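Local coordinates for 70 kDa protein (Xanthomonas sp., PDB 4B2N) that oxidatively cleaves the polyisoprene of latex rubber as a processive dioxygenase that carries two covalently attached c-type hemes, at residues Arg129-Glu134 and Ala544-Lys549; Lys139-Tyr144 and Gly219-Asp224; Met264-Leu269 and Gly461-Asn466. One frame throughout, in Å; residues are numbered along the deposited sequence.

Contact 1 (Arg129-Glu134 and Ala544-Lys549)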
ATOM      1  N   ARG A 129     -10.481  -8.348  31.941  1.00 20.19           N
ATOM      2  CA  ARG A 129      -9.356  -7.709  31.178  1.00 20.80           C
ATOM      3  C   ARG A 129      -8.068  -8.373  31.606  1.00 19.73           C
ATOM      4  O   ARG A 129      -7.738  -8.391  32.800  1.00 19.28           O
ATOM      5  CB  ARG A 129      -9.267  -6.211  31.525  1.00 23.08           C
ATOM      6  CG  ARG A 129      -8.013  -5.474  30.994  1.00 23.93           C
ATOM      7  CD  ARG A 129      -7.948  -4.004  31.462  1.00 22.96           C
ATOM      8  NE  ARG A 129      -9.320  -3.576  31.311  1.00 22.26           N
ATOM      9  CZ  ARG A 129      -9.853  -3.182  30.177  1.00 21.29           C
ATOM     10  NH1 ARG A 129      -9.100  -2.985  29.066  1.00 20.64           N
ATOM     11  NH2 ARG A 129     -11.151  -2.970  30.187  1.00 22.48           N
ATOM     12  N   PRO A 130      -7.316  -8.932  30.646  1.00 20.18           N
ATOM     13  CA  PRO A 130      -6.065  -9.484  31.067  1.00 18.70           C
ATOM     14  C   PRO A 130      -5.008  -8.346  31.236  1.00 20.03           C
ATOM     15  O   PRO A 130      -5.192  -7.267  30.693  1.00 19.56           O
ATOM     16  CB  PRO A 130      -5.725 -10.428  29.938  1.00 18.70           C
ATOM     17  CG  PRO A 130      -6.282  -9.711  28.708  1.00 19.06           C
ATOM     18  CD  PRO A 130      -7.605  -9.148  29.215  1.00 18.72           C
ATOM     19  N   PRO A 131      -3.976  -8.553  32.066  1.00 20.27           N
ATOM     20  CA  PRO A 131      -3.113  -7.392  32.355  1.00 20.31           C
ATOM     21  C   PRO A 131      -2.180  -7.144  31.207  1.00 20.69           C
ATOM     22  O   PRO A 131      -1.554  -6.074  31.154  1.00 20.65           O
ATOM     23  CB  PRO A 131      -2.345  -7.806  33.600  1.00 21.28           C
ATOM     24  CG  PRO A 131      -2.394  -9.309  33.622  1.00 22.03           C
ATOM     25  CD  PRO A 131      -3.770  -9.629  33.060  1.00 21.34           C
ATOM     26  N   ASP A 132      -2.080  -8.126  30.303  1.00 18.02           N
ATOM     27  CA  ASP A 132      -1.328  -7.889  29.040  1.00 16.87           C
ATOM     28  C   ASP A 132      -2.219  -7.459  27.843  1.00 16.89           C
ATOM     29  O   ASP A 132      -1.829  -7.594  26.672  1.00 15.86           O
ATOM     30  CB  ASP A 132      -0.490  -9.103  28.675  1.00 17.52           C
ATOM     31  CG  ASP A 132      -1.343 -10.365  28.458  1.00 17.30           C
ATOM     32  OD1 ASP A 132      -2.549 -10.317  28.705  1.00 16.98           O
ATOM     33  OD2 ASP A 132      -0.770 -11.361  28.000  1.00 17.63           O
ATOM     34  N   PHE A 133      -3.412  -6.905  28.142  1.00 17.68           N
ATOM     35  CA  PHE A 133      -4.387  -6.541  27.133  1.00 16.47           C
ATOM     36  C   PHE A 133      -3.719  -5.738  25.981  1.00 17.07           C
ATOM     37  O   PHE A 133      -3.878  -6.020  24.820  1.00 15.21           O
ATOM     38  CB  PHE A 133      -5.472  -5.677  27.777  1.00 16.53           C
ATOM     39  CG  PHE A 133      -6.462  -5.100  26.788  1.00 17.80           C
ATOM     40  CD1 PHE A 133      -7.376  -5.928  26.135  1.00 16.90           C
ATOM     41  CD2 PHE A 133      -6.468  -3.700  26.488  1.00 18.20           C
ATOM     42  CE1 PHE A 133      -8.291  -5.373  25.223  1.00 18.06           C
ATOM     43  CE2 PHE A 133      -7.385  -3.144  25.571  1.00 18.91           C
ATOM     44  CZ  PHE A 133      -8.287  -4.007  24.918  1.00 17.77           C
ATOM     45  N   GLU A 134      -2.955  -4.722  26.324  1.00 16.45           N
ATOM     46  CA  GLU A 134      -2.464  -3.825  25.301  1.00 17.68           C
ATOM     47  C   GLU A 134      -1.513  -4.595  24.352  1.00 16.75           C
ATOM     48  O   GLU A 134      -1.598  -4.514  23.120  1.00 16.09           O
ATOM     49  CB  GLU A 134      -1.823  -2.619  26.057  1.00 20.30           C
ATOM     50  CG  GLU A 134      -1.672  -1.383  25.211  1.00 24.39           C
ATOM     51  CD  GLU A 134      -0.981  -0.268  25.984  1.00 22.46           C
ATOM     52  OE1 GLU A 134      -1.431   0.093  27.118  1.00 22.26           O
ATOM     53  OE2 GLU A 134       0.001   0.222  25.398  1.00 26.81           O
ATOM     54  N   ALA A 544       1.169 -17.086  23.218  1.00 20.83           N
ATOM     55  CA  ALA A 544      -0.174 -16.628  23.417  1.00 19.69           C
ATOM     56  C   ALA A 544      -0.147 -15.708  24.650  1.00 19.17           C
ATOM     57  O   ALA A 544       0.807 -15.710  25.447  1.00 20.49           O
ATOM     58  CB  ALA A 544      -1.102 -17.845  23.651  1.00 19.73           C
ATOM     59  N   GLY A 545      -1.156 -14.867  24.822  1.00 18.21           N
ATOM     60  CA  GLY A 545      -1.179 -14.019  25.998  1.00 17.73           C
ATOM     61  C   GLY A 545      -1.985 -14.708  27.120  1.00 18.46           C
ATOM     62  O   GLY A 545      -2.370 -15.866  27.007  1.00 19.76           O
ATOM     63  N   ILE A 546      -2.187 -13.992  28.224  1.00 17.43           N
ATOM     64  CA  ILE A 546      -3.050 -14.456  29.361  1.00 17.30           C
ATOM     65  C   ILE A 546      -4.457 -14.684  28.907  1.00 18.02           C
ATOM     66  O   ILE A 546      -5.138 -13.770  28.376  1.00 18.34           O
ATOM     67  CB  ILE A 546      -3.045 -13.460  30.490  1.00 17.57           C
ATOM     68  CG1 ILE A 546      -1.623 -13.445  31.080  1.00 18.54           C
ATOM     69  CG2 ILE A 546      -4.059 -13.853  31.578  1.00 16.23           C
ATOM     70  CD1 ILE A 546      -1.412 -12.256  31.976  1.00 20.83           C
ATOM     71  N   GLY A 547      -4.942 -15.893  29.149  1.00 17.81           N
ATOM     72  CA  GLY A 547      -6.187 -16.350  28.503  1.00 17.05           C
ATOM     73  C   GLY A 547      -5.906 -17.442  27.457  1.00 17.89           C
ATOM     74  O   GLY A 547      -6.842 -18.150  26.988  1.00 16.27           O
ATOM     75  N   GLY A 548      -4.651 -17.565  27.048  1.00 18.82           N
ATOM     76  CA  GLY A 548      -4.322 -18.673  26.159  1.00 17.76           C
ATOM     77  C   GLY A 548      -4.548 -18.452  24.679  1.00 18.80           C
ATOM     78  O   GLY A 548      -4.405 -19.386  23.898  1.00 17.04           O
ATOM     79  N   LYS A 549      -4.940 -17.230  24.286  1.00 17.77           N
ATOM     80  CA  LYS A 549      -5.086 -16.914  22.883  1.00 17.31           C
ATOM     81  C   LYS A 549      -4.183 -15.736  22.488  1.00 16.97           C
ATOM     82  O   LYS A 549      -3.427 -15.228  23.304  1.00 15.72           O
ATOM     83  CB  LYS A 549      -6.551 -16.582  22.545  1.00 18.55           C
ATOM     84  CG  LYS A 549      -7.556 -17.616  23.082  1.00 17.71           C
ATOM     85  CD  LYS A 549      -8.961 -17.276  22.602  1.00 21.56           C
ATOM     86  CE  LYS A 549     -10.017 -18.134  23.322  1.00 22.77           C
ATOM     87  NZ  LYS A 549     -11.360 -17.707  22.838  1.00 22.72           N
TER
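Gly545 brings its CA to 3.4 Å from Asp132 OD2, the first touch between the loop 544-549 and the turn that leads into helix 133-141. Next in sequence, Ile546 gives its backbone N-H to the same oxygen. The bond is nearly straight (Ile546 N to Asp132 OD2 3.0 Å, 167° at the hydrogen), and it meets OD2 on the syn side, 16° out of the carboxylate plane. With Asp132 CG between its own backbone N and carbonyl carbon (chi1 60°), the carboxylate is held on the side of Ile546 N. From this N-cap position the side chain makes no capping bond to the helix and serves the loop instead. The side chain of Ile546 carries the apolar half of the contact. Its CD1 lies 3.5 Å from Pro131 CG, the two side chains crossing at about a right angle, while Ile546 CB packs 4.1 Å from Pro130 CB. Ile546 O also rests on Pro130 CB, at 3.7 Å. Beyond it, Gly547 and Gly548 turn the chain back, and Gly548 N bonds to Gly545 O (2.8 Å). Lys549 O then accepts from Gly545 N (2.8 Å), closing the loop, and its side chain leaves to pair with Asp620. Here two tight turns dock at the protein surface: a type II beta turn, Gly545 to Gly548, against a type I beta turn, Pro130 to Phe133, at a helix N terminus.

Contact 2 (Lys139-Tyr144 and Gly219-Asp224)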
ATOM      1  N   LYS A 139      -0.655  -8.253  19.227  1.00 13.91           N
ATOM      2  CA  LYS A 139      -0.433  -9.618  18.746  1.00 13.86           C
ATOM      3  C   LYS A 139      -1.582 -10.111  17.848  1.00 14.35           C
ATOM      4  O   LYS A 139      -1.354 -10.581  16.747  1.00 12.75           O
ATOM      5  CB  LYS A 139      -0.274 -10.584  19.924  1.00 14.27           C
ATOM      6  CG  LYS A 139       1.107 -10.589  20.563  1.00 15.39           C
ATOM      7  CD  LYS A 139       0.977 -11.343  21.899  1.00 17.38           C
ATOM      8  CE  LYS A 139       2.278 -11.492  22.577  1.00 21.27           C
ATOM      9  NZ  LYS A 139       1.980 -12.486  23.654  1.00 23.71           N
ATOM     10  N   ARG A 140      -2.827  -9.950  18.335  1.00 13.94           N
ATOM     11  CA  ARG A 140      -4.007 -10.476  17.641  1.00 13.62           C
ATOM     12  C   ARG A 140      -4.163  -9.826  16.279  1.00 13.52           C
ATOM     13  O   ARG A 140      -4.450 -10.485  15.266  1.00 13.84           O
ATOM     14  CB  ARG A 140      -5.282 -10.181  18.459  1.00 13.07           C
ATOM     15  CG  ARG A 140      -6.541 -10.822  17.837  1.00 14.05           C
ATOM     16  CD  ARG A 140      -7.661 -10.582  18.814  1.00 14.40           C
ATOM     17  NE  ARG A 140      -8.940 -11.006  18.285  1.00 14.97           N
ATOM     18  CZ  ARG A 140      -9.440 -12.228  18.472  1.00 15.15           C
ATOM     19  NH1 ARG A 140      -8.707 -13.125  19.158  1.00 14.68           N
ATOM     20  NH2 ARG A 140     -10.641 -12.546  17.979  1.00 13.47           N
ATOM     21  N   TYR A 141      -3.931  -8.526  16.217  1.00 13.43           N
ATOM     22  CA  TYR A 141      -4.325  -7.831  15.002  1.00 13.02           C
ATOM     23  C   TYR A 141      -3.137  -7.618  14.070  1.00 13.36           C
ATOM     24  O   TYR A 141      -3.319  -7.057  12.978  1.00 14.72           O
ATOM     25  CB  TYR A 141      -4.996  -6.501  15.338  1.00 13.83           C
ATOM     26  CG  TYR A 141      -6.295  -6.688  16.089  1.00 15.18           C
ATOM     27  CD1 TYR A 141      -7.323  -7.527  15.572  1.00 14.38           C
ATOM     28  CD2 TYR A 141      -6.505  -6.058  17.306  1.00 15.31           C
ATOM     29  CE1 TYR A 141      -8.500  -7.746  16.319  1.00 16.26           C
ATOM     30  CE2 TYR A 141      -7.678  -6.251  18.013  1.00 15.72           C
ATOM     31  CZ  TYR A 141      -8.676  -7.044  17.514  1.00 16.32           C
ATOM     32  OH  TYR A 141      -9.805  -7.199  18.315  1.00 17.10           O
ATOM     33  N   GLY A 142      -1.955  -8.039  14.493  1.00 13.06           N
ATOM     34  CA  GLY A 142      -0.732  -7.861  13.726  1.00 12.50           C
ATOM     35  C   GLY A 142      -0.293  -6.411  13.643  1.00 13.33           C
ATOM     36  O   GLY A 142       0.200  -5.962  12.597  1.00 13.92           O
ATOM     37  N   LEU A 143      -0.364  -5.729  14.769  1.00 12.73           N
ATOM     38  CA  LEU A 143       0.051  -4.310  14.905  1.00 13.20           C
ATOM     39  C   LEU A 143       1.268  -4.241  15.871  1.00 13.58           C
ATOM     40  O   LEU A 143       1.892  -5.306  16.163  1.00 14.09           O
ATOM     41  CB  LEU A 143      -1.148  -3.474  15.445  1.00 12.77           C
ATOM     42  CG  LEU A 143      -2.375  -3.611  14.545  1.00 12.36           C
ATOM     43  CD1 LEU A 143      -3.540  -2.828  15.141  1.00 13.18           C
ATOM     44  CD2 LEU A 143      -2.062  -3.138  13.105  1.00 13.00           C
ATOM     45  N   TYR A 144       1.655  -3.049  16.324  1.00 14.11           N
ATOM     46  CA  TYR A 144       2.920  -2.875  17.098  1.00 14.45           C
ATOM     47  C   TYR A 144       2.686  -1.805  18.157  1.00 14.20           C
ATOM     48  O   TYR A 144       1.852  -0.926  17.953  1.00 17.35           O
ATOM     49  CB  TYR A 144       4.045  -2.415  16.174  1.00 13.54           C
ATOM     50  CG  TYR A 144       4.162  -3.337  14.987  1.00 13.38           C
ATOM     51  CD1 TYR A 144       3.324  -3.151  13.882  1.00 13.13           C
ATOM     52  CD2 TYR A 144       5.019  -4.456  15.023  1.00 13.89           C
ATOM     53  CE1 TYR A 144       3.367  -4.001  12.791  1.00 13.14           C
ATOM     54  CE2 TYR A 144       5.114  -5.319  13.929  1.00 14.37           C
ATOM     55  CZ  TYR A 144       4.213  -5.120  12.841  1.00 14.75           C
ATOM     56  OH  TYR A 144       4.238  -5.956  11.760  1.00 17.54           O
ATOM     57  N   GLY A 219      -9.069  -8.405   8.362  1.00 15.51           N
ATOM     58  CA  GLY A 219     -10.358  -9.072   8.551  1.00 15.68           C
ATOM     59  C   GLY A 219     -10.697  -9.329  10.013  1.00 16.03           C
ATOM     60  O   GLY A 219     -11.893  -9.219  10.447  1.00 16.83           O
ATOM     61  N   LEU A 220      -9.679  -9.701  10.797  1.00 15.60           N
ATOM     62  CA  LEU A 220      -9.966 -10.087  12.170  1.00 15.53           C
ATOM     63  C   LEU A 220     -10.343  -8.835  12.964  1.00 15.31           C
ATOM     64  O   LEU A 220     -11.250  -8.849  13.804  1.00 14.96           O
ATOM     65  CB  LEU A 220      -8.742 -10.769  12.744  1.00 16.25           C
ATOM     66  CG  LEU A 220      -8.875 -11.309  14.150  1.00 16.40           C
ATOM     67  CD1 LEU A 220     -10.059 -12.273  14.287  1.00 17.03           C
ATOM     68  CD2 LEU A 220      -7.569 -12.070  14.526  1.00 14.56           C
ATOM     69  N   LEU A 221      -9.690  -7.710  12.656  1.00 15.37           N
ATOM     70  CA  LEU A 221     -10.086  -6.458  13.378  1.00 15.37           C
ATOM     71  C   LEU A 221     -11.514  -6.077  13.045  1.00 14.26           C
ATOM     72  O   LEU A 221     -12.313  -5.743  13.938  1.00 16.52           O
ATOM     73  CB  LEU A 221      -9.148  -5.358  12.903  1.00 15.39           C
ATOM     74  CG  LEU A 221      -9.336  -3.957  13.472  1.00 14.66           C
ATOM     75  CD1 LEU A 221      -8.949  -3.952  14.925  1.00 15.99           C
ATOM     76  CD2 LEU A 221      -8.482  -2.999  12.604  1.00 15.14           C
ATOM     77  N   ALA A 222     -11.850  -6.141  11.753  1.00 15.23           N
ATOM     78  CA  ALA A 222     -13.208  -5.808  11.252  1.00 16.34           C
ATOM     79  C   ALA A 222     -14.243  -6.751  11.903  1.00 15.98           C
ATOM     80  O   ALA A 222     -15.285  -6.314  12.442  1.00 17.71           O
ATOM     81  CB  ALA A 222     -13.258  -5.929   9.683  1.00 14.11           C
ATOM     82  N   SER A 223     -13.911  -8.048  11.916  1.00 16.35           N
ATOM     83  CA  SER A 223     -14.818  -9.049  12.510  1.00 16.41           C
ATOM     84  C   SER A 223     -15.057  -8.786  13.984  1.00 16.34           C
ATOM     85  O   SER A 223     -16.261  -8.694  14.435  1.00 16.71           O
ATOM     86  CB  SER A 223     -14.230 -10.451  12.304  1.00 15.87           C
ATOM     87  OG  SER A 223     -15.115 -11.369  12.879  1.00 16.25           O
ATOM     88  N   ASP A 224     -13.969  -8.613  14.746  1.00 14.82           N
ATOM     89  CA  ASP A 224     -14.129  -8.280  16.164  1.00 15.98           C
ATOM     90  C   ASP A 224     -14.952  -7.010  16.338  1.00 15.92           C
ATOM     91  O   ASP A 224     -15.873  -6.961  17.175  1.00 15.73           O
ATOM     92  CB  ASP A 224     -12.809  -8.150  16.938  1.00 15.89           C
ATOM     93  CG  ASP A 224     -12.043  -9.477  17.035  1.00 18.12           C
ATOM     94  OD1 ASP A 224     -12.596 -10.570  16.739  1.00 18.12           O
ATOM     95  OD2 ASP A 224     -10.877  -9.408  17.454  1.00 17.70           O
TER
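Arg140 and Tyr141, in the last turn of helix 133-141, meet Leu220, Leu221 and Asp224 of helix 218-226 in a buried helix-helix contact; a Schellman motif at Gly142 ends the first helix just beyond. The polar part is a side-on, two-nitrogen salt bridge. Arg140 NE donates to Asp224 OD2 at 2.6 Å and Arg140 NH2 to Asp224 OD1 at 3.0 Å, both on syn lone pairs. The two side chains reach toward each other tip to tip, and the guanidinium and carboxylate planes are 25° apart, nearly coplanar. Arg140 CG is anti to the backbone N (chi1 -175°), starting an extended chain that carries NE to the carboxylate. Arg140 and Arg227, which pairs with Asp224 OD1, would probably stabilise the negative charge of this buried group. Arg140 NH1 bonds to Asn550.

The apolar part centres on the two faces of the Tyr141 ring. Leu221 CD1 makes a CH-pi contact 3.8 Å from the ring centroid, 2° off the normal, while Arg140 CG lies over the opposite face toward the rim. Separately, Leu220 CD2 packs 3.7 Å from Arg140 CG and lies over one guanidinium face. The Leu221 side chain comes within about 8 Å of a bound heme c.

Asp224 OD2 accepts from both Arg140 NE and Tyr141 OH; the hydroxyl, also bonded to Trp124 NE1, donates at 2.6 Å to the OD2 anti lone pair.

Contact 3 (Met264-Leu269 and Gly461-Asn466)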
ATOM      1  N   MET A 264     -19.182  10.570  -8.227  1.00 16.72           N
ATOM      2  CA  MET A 264     -17.812  10.591  -8.642  1.00 16.23           C
ATOM      3  C   MET A 264     -17.308  11.969  -9.055  1.00 17.89           C
ATOM      4  O   MET A 264     -16.151  12.093  -9.381  1.00 15.66           O
ATOM      5  CB  MET A 264     -17.698   9.657  -9.833  1.00 16.03           C
ATOM      6  CG  MET A 264     -18.001   8.225  -9.356  1.00 15.45           C
ATOM      7  SD  MET A 264     -16.609   7.470  -8.473  1.00 17.88           S
ATOM      8  CE  MET A 264     -15.458   7.255  -9.866  1.00 16.05           C
ATOM      9  N   GLU A 265     -18.198  12.979  -9.017  1.00 17.16           N
ATOM     10  CA  GLU A 265     -17.817  14.353  -9.284  1.00 18.75           C
ATOM     11  C   GLU A 265     -17.771  15.196  -8.018  1.00 19.46           C
ATOM     12  O   GLU A 265     -16.992  16.154  -7.940  1.00 19.91           O
ATOM     13  CB  GLU A 265     -18.791  14.971 -10.264  1.00 19.78           C
ATOM     14  CG  GLU A 265     -18.732  14.382 -11.678  1.00 19.74           C
ATOM     15  CD  GLU A 265     -19.794  15.053 -12.516  1.00 24.84           C
ATOM     16  OE1 GLU A 265     -20.966  14.604 -12.564  1.00 28.93           O
ATOM     17  OE2 GLU A 265     -19.485  16.094 -13.093  1.00 25.29           O
ATOM     18  N   THR A 266     -18.605  14.857  -7.025  1.00 17.63           N
ATOM     19  CA  THR A 266     -18.753  15.725  -5.870  1.00 16.90           C
ATOM     20  C   THR A 266     -18.365  15.046  -4.547  1.00 18.47           C
ATOM     21  O   THR A 266     -18.101  15.728  -3.589  1.00 17.59           O
ATOM     22  CB  THR A 266     -20.205  16.210  -5.717  1.00 18.06           C
ATOM     23  OG1 THR A 266     -21.027  15.116  -5.269  1.00 17.13           O
ATOM     24  CG2 THR A 266     -20.713  16.764  -7.076  1.00 18.63           C
ATOM     25  N   LEU A 267     -18.293  13.710  -4.537  1.00 16.52           N
ATOM     26  CA  LEU A 267     -18.073  12.931  -3.344  1.00 16.38           C
ATOM     27  C   LEU A 267     -19.262  12.946  -2.373  1.00 17.18           C
ATOM     28  O   LEU A 267     -19.110  12.500  -1.241  1.00 18.01           O
ATOM     29  CB  LEU A 267     -16.696  13.260  -2.642  1.00 14.63           C
ATOM     30  CG  LEU A 267     -15.448  13.272  -3.556  1.00 13.86           C
ATOM     31  CD1 LEU A 267     -14.186  13.562  -2.660  1.00 13.07           C
ATOM     32  CD2 LEU A 267     -15.362  11.976  -4.321  1.00 13.94           C
ATOM     33  N   THR A 268     -20.441  13.383  -2.830  1.00 17.67           N
ATOM     34  CA  THR A 268     -21.667  13.162  -2.114  1.00 19.48           C
ATOM     35  C   THR A 268     -21.923  11.643  -1.941  1.00 19.56           C
ATOM     36  O   THR A 268     -21.694  10.832  -2.848  1.00 18.36           O
ATOM     37  CB  THR A 268     -22.869  13.743  -2.894  1.00 19.26           C
ATOM     38  OG1 THR A 268     -22.630  15.128  -3.177  1.00 19.21           O
ATOM     39  CG2 THR A 268     -24.122  13.604  -2.108  1.00 17.61           C
ATOM     40  N   LEU A 269     -22.307  11.259  -0.735  1.00 19.28           N
ATOM     41  CA  LEU A 269     -22.749   9.903  -0.507  1.00 19.31           C
ATOM     42  C   LEU A 269     -24.141   9.780  -1.169  1.00 19.04           C
ATOM     43  O   LEU A 269     -25.103  10.345  -0.716  1.00 18.93           O
ATOM     44  CB  LEU A 269     -22.870   9.609   0.995  1.00 19.13           C
ATOM     45  CG  LEU A 269     -23.415   8.239   1.427  1.00 19.57           C
ATOM     46  CD1 LEU A 269     -22.561   7.116   0.855  1.00 18.24           C
ATOM     47  CD2 LEU A 269     -23.491   8.100   2.953  1.00 21.28           C
ATOM     48  N   GLY A 461     -17.013  24.786 -11.556  1.00 38.50           N
ATOM     49  CA  GLY A 461     -17.483  24.332 -10.274  1.00 30.50           C
ATOM     50  C   GLY A 461     -17.898  22.908 -10.074  1.00 25.76           C
ATOM     51  O   GLY A 461     -18.155  22.110 -10.995  1.00 25.98           O
ATOM     52  N   TYR A 462     -17.938  22.571  -8.810  1.00 24.77           N
ATOM     53  CA  TYR A 462     -18.436  21.286  -8.438  1.00 23.46           C
ATOM     54  C   TYR A 462     -19.950  21.229  -8.740  1.00 23.03           C
ATOM     55  O   TYR A 462     -20.667  22.184  -8.422  1.00 23.09           O
ATOM     56  CB  TYR A 462     -18.097  21.063  -6.981  1.00 24.45           C
ATOM     57  CG  TYR A 462     -16.598  20.684  -6.891  1.00 26.50           C
ATOM     58  CD1 TYR A 462     -16.126  19.510  -7.530  1.00 27.21           C
ATOM     59  CD2 TYR A 462     -15.657  21.499  -6.231  1.00 27.27           C
ATOM     60  CE1 TYR A 462     -14.773  19.179  -7.500  1.00 26.85           C
ATOM     61  CE2 TYR A 462     -14.289  21.144  -6.180  1.00 26.48           C
ATOM     62  CZ  TYR A 462     -13.868  19.988  -6.831  1.00 27.15           C
ATOM     63  OH  TYR A 462     -12.526  19.565  -6.850  1.00 29.75           O
ATOM     64  N   PRO A 463     -20.433  20.129  -9.356  1.00 22.15           N
ATOM     65  CA  PRO A 463     -21.854  19.899  -9.455  1.00 22.06           C
ATOM     66  C   PRO A 463     -22.459  20.000  -8.047  1.00 21.35           C
ATOM     67  O   PRO A 463     -21.731  19.914  -7.051  1.00 22.32           O
ATOM     68  CB  PRO A 463     -21.923  18.452  -9.974  1.00 22.75           C
ATOM     69  CG  PRO A 463     -20.691  18.340 -10.819  1.00 20.20           C
ATOM     70  CD  PRO A 463     -19.662  19.063 -10.024  1.00 21.19           C
ATOM     71  N   SER A 464     -23.754  20.226  -7.988  1.00 21.57           N
ATOM     72  CA  SER A 464     -24.485  20.316  -6.709  1.00 24.42           C
ATOM     73  C   SER A 464     -24.425  19.051  -5.848  1.00 23.34           C
ATOM     74  O   SER A 464     -24.531  17.897  -6.310  1.00 22.46           O
ATOM     75  CB  SER A 464     -25.947  20.715  -6.940  1.00 25.36           C
ATOM     76  OG  SER A 464     -26.556  19.719  -7.734  1.00 23.16           O
ATOM     77  N   ASP A 465     -24.340  19.311  -4.566  1.00 22.96           N
ATOM     78  CA  ASP A 465     -24.194  18.311  -3.575  1.00 24.41           C
ATOM     79  C   ASP A 465     -25.619  17.995  -3.174  1.00 25.82           C
ATOM     80  O   ASP A 465     -26.108  18.484  -2.167  1.00 24.66           O
ATOM     81  CB  ASP A 465     -23.430  18.919  -2.397  1.00 24.83           C
ATOM     82  CG  ASP A 465     -23.222  17.962  -1.296  1.00 25.40           C
ATOM     83  OD1 ASP A 465     -23.317  16.750  -1.465  1.00 25.39           O
ATOM     84  OD2 ASP A 465     -22.975  18.422  -0.195  1.00 33.06           O
ATOM     85  N   ASN A 466     -26.322  17.245  -4.011  1.00 24.12           N
ATOM     86  CA  ASN A 466     -27.644  16.793  -3.584  1.00 24.55           C
ATOM     87  C   ASN A 466     -28.011  15.586  -4.378  1.00 20.46           C
ATOM     88  O   ASN A 466     -27.467  15.329  -5.451  1.00 19.56           O
ATOM     89  CB  ASN A 466     -28.740  17.874  -3.548  1.00 28.14           C
ATOM     90  CG  ASN A 466     -29.314  18.169  -4.886  1.00 31.92           C
ATOM     91  OD1 ASN A 466     -28.732  18.975  -5.615  1.00 40.96           O
ATOM     92  ND2 ASN A 466     -30.428  17.511  -5.257  1.00 22.27           N
TER
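Thr268 and Asp465 make the hydrogen bond that joins these two loops: Thr268 OG1 donates to Asp465 OD1 over a very short 2.5 Å. Asp465 CG is anti to its backbone N (chi1 180°), which swings the carboxylate toward the threonine, and Thr268 CG2 also packs 3.3 Å from Asp465 OD1. Pro463 fills the middle of the contact. Its ring meets two side chains, with Pro463 CG 3.4 Å from Glu265 OE2 and Pro463 CB 3.6 Å from Thr266 CG2. The same methyl, Thr266 CG2, sits 3.3 Å from Pro463 O. One residue earlier, the Tyr462 ring approaches the backbone of the segment 264-269, its CD1 3.5 Å from Glu265 O.

Behind this first shell, Thr266 OG1 stands between its backbone N and carbonyl carbon (chi1 72°) and donates to Thr268 OG1 at 2.6 Å, a second-shell bond that steadies the hydroxyl facing Asp465. Asp465 itself is the centre of an inverse gamma turn just before helix 467-481. Within the first loop, Asp263 OD1, just upstream, accepts from the backbone N of both Glu265 and Thr266. Arg330 bonds to Thr266 O and makes a cation-pi contact with the Tyr462 ring, bridging the loops from helix 326-331, while Arg473 of helix 467-481 bonds to Ser464 O.

The hydroxyls thus form a one-way relay, Thr266 to Thr268 to Asp465: by accepting from Thr266, Thr268 OG1 should become a somewhat better donor toward the carboxylate, although the exact length of that last bond is doubtful as evidence.

From the N terminus, the chain first opens contact 1 at 129-134, where helix 133-141 begins, and then contact 2 at the other end of that helix. Contact 2 closes soonest, at helix 218-226, around a loop of 74 residues. Contact 3 follows in series, opening after helix 253-261 and closing before helix 467-481, so it joins two loops in a separate region whose centre is about 35 Å from that of contact 2. Contact 1 closes last, at 544-549, and both other contacts are nested inside its loop; none cross. Contacts 1 and 2 are neighbours, touching where Lys139 NZ comes 3.9 Å from Ala544 O.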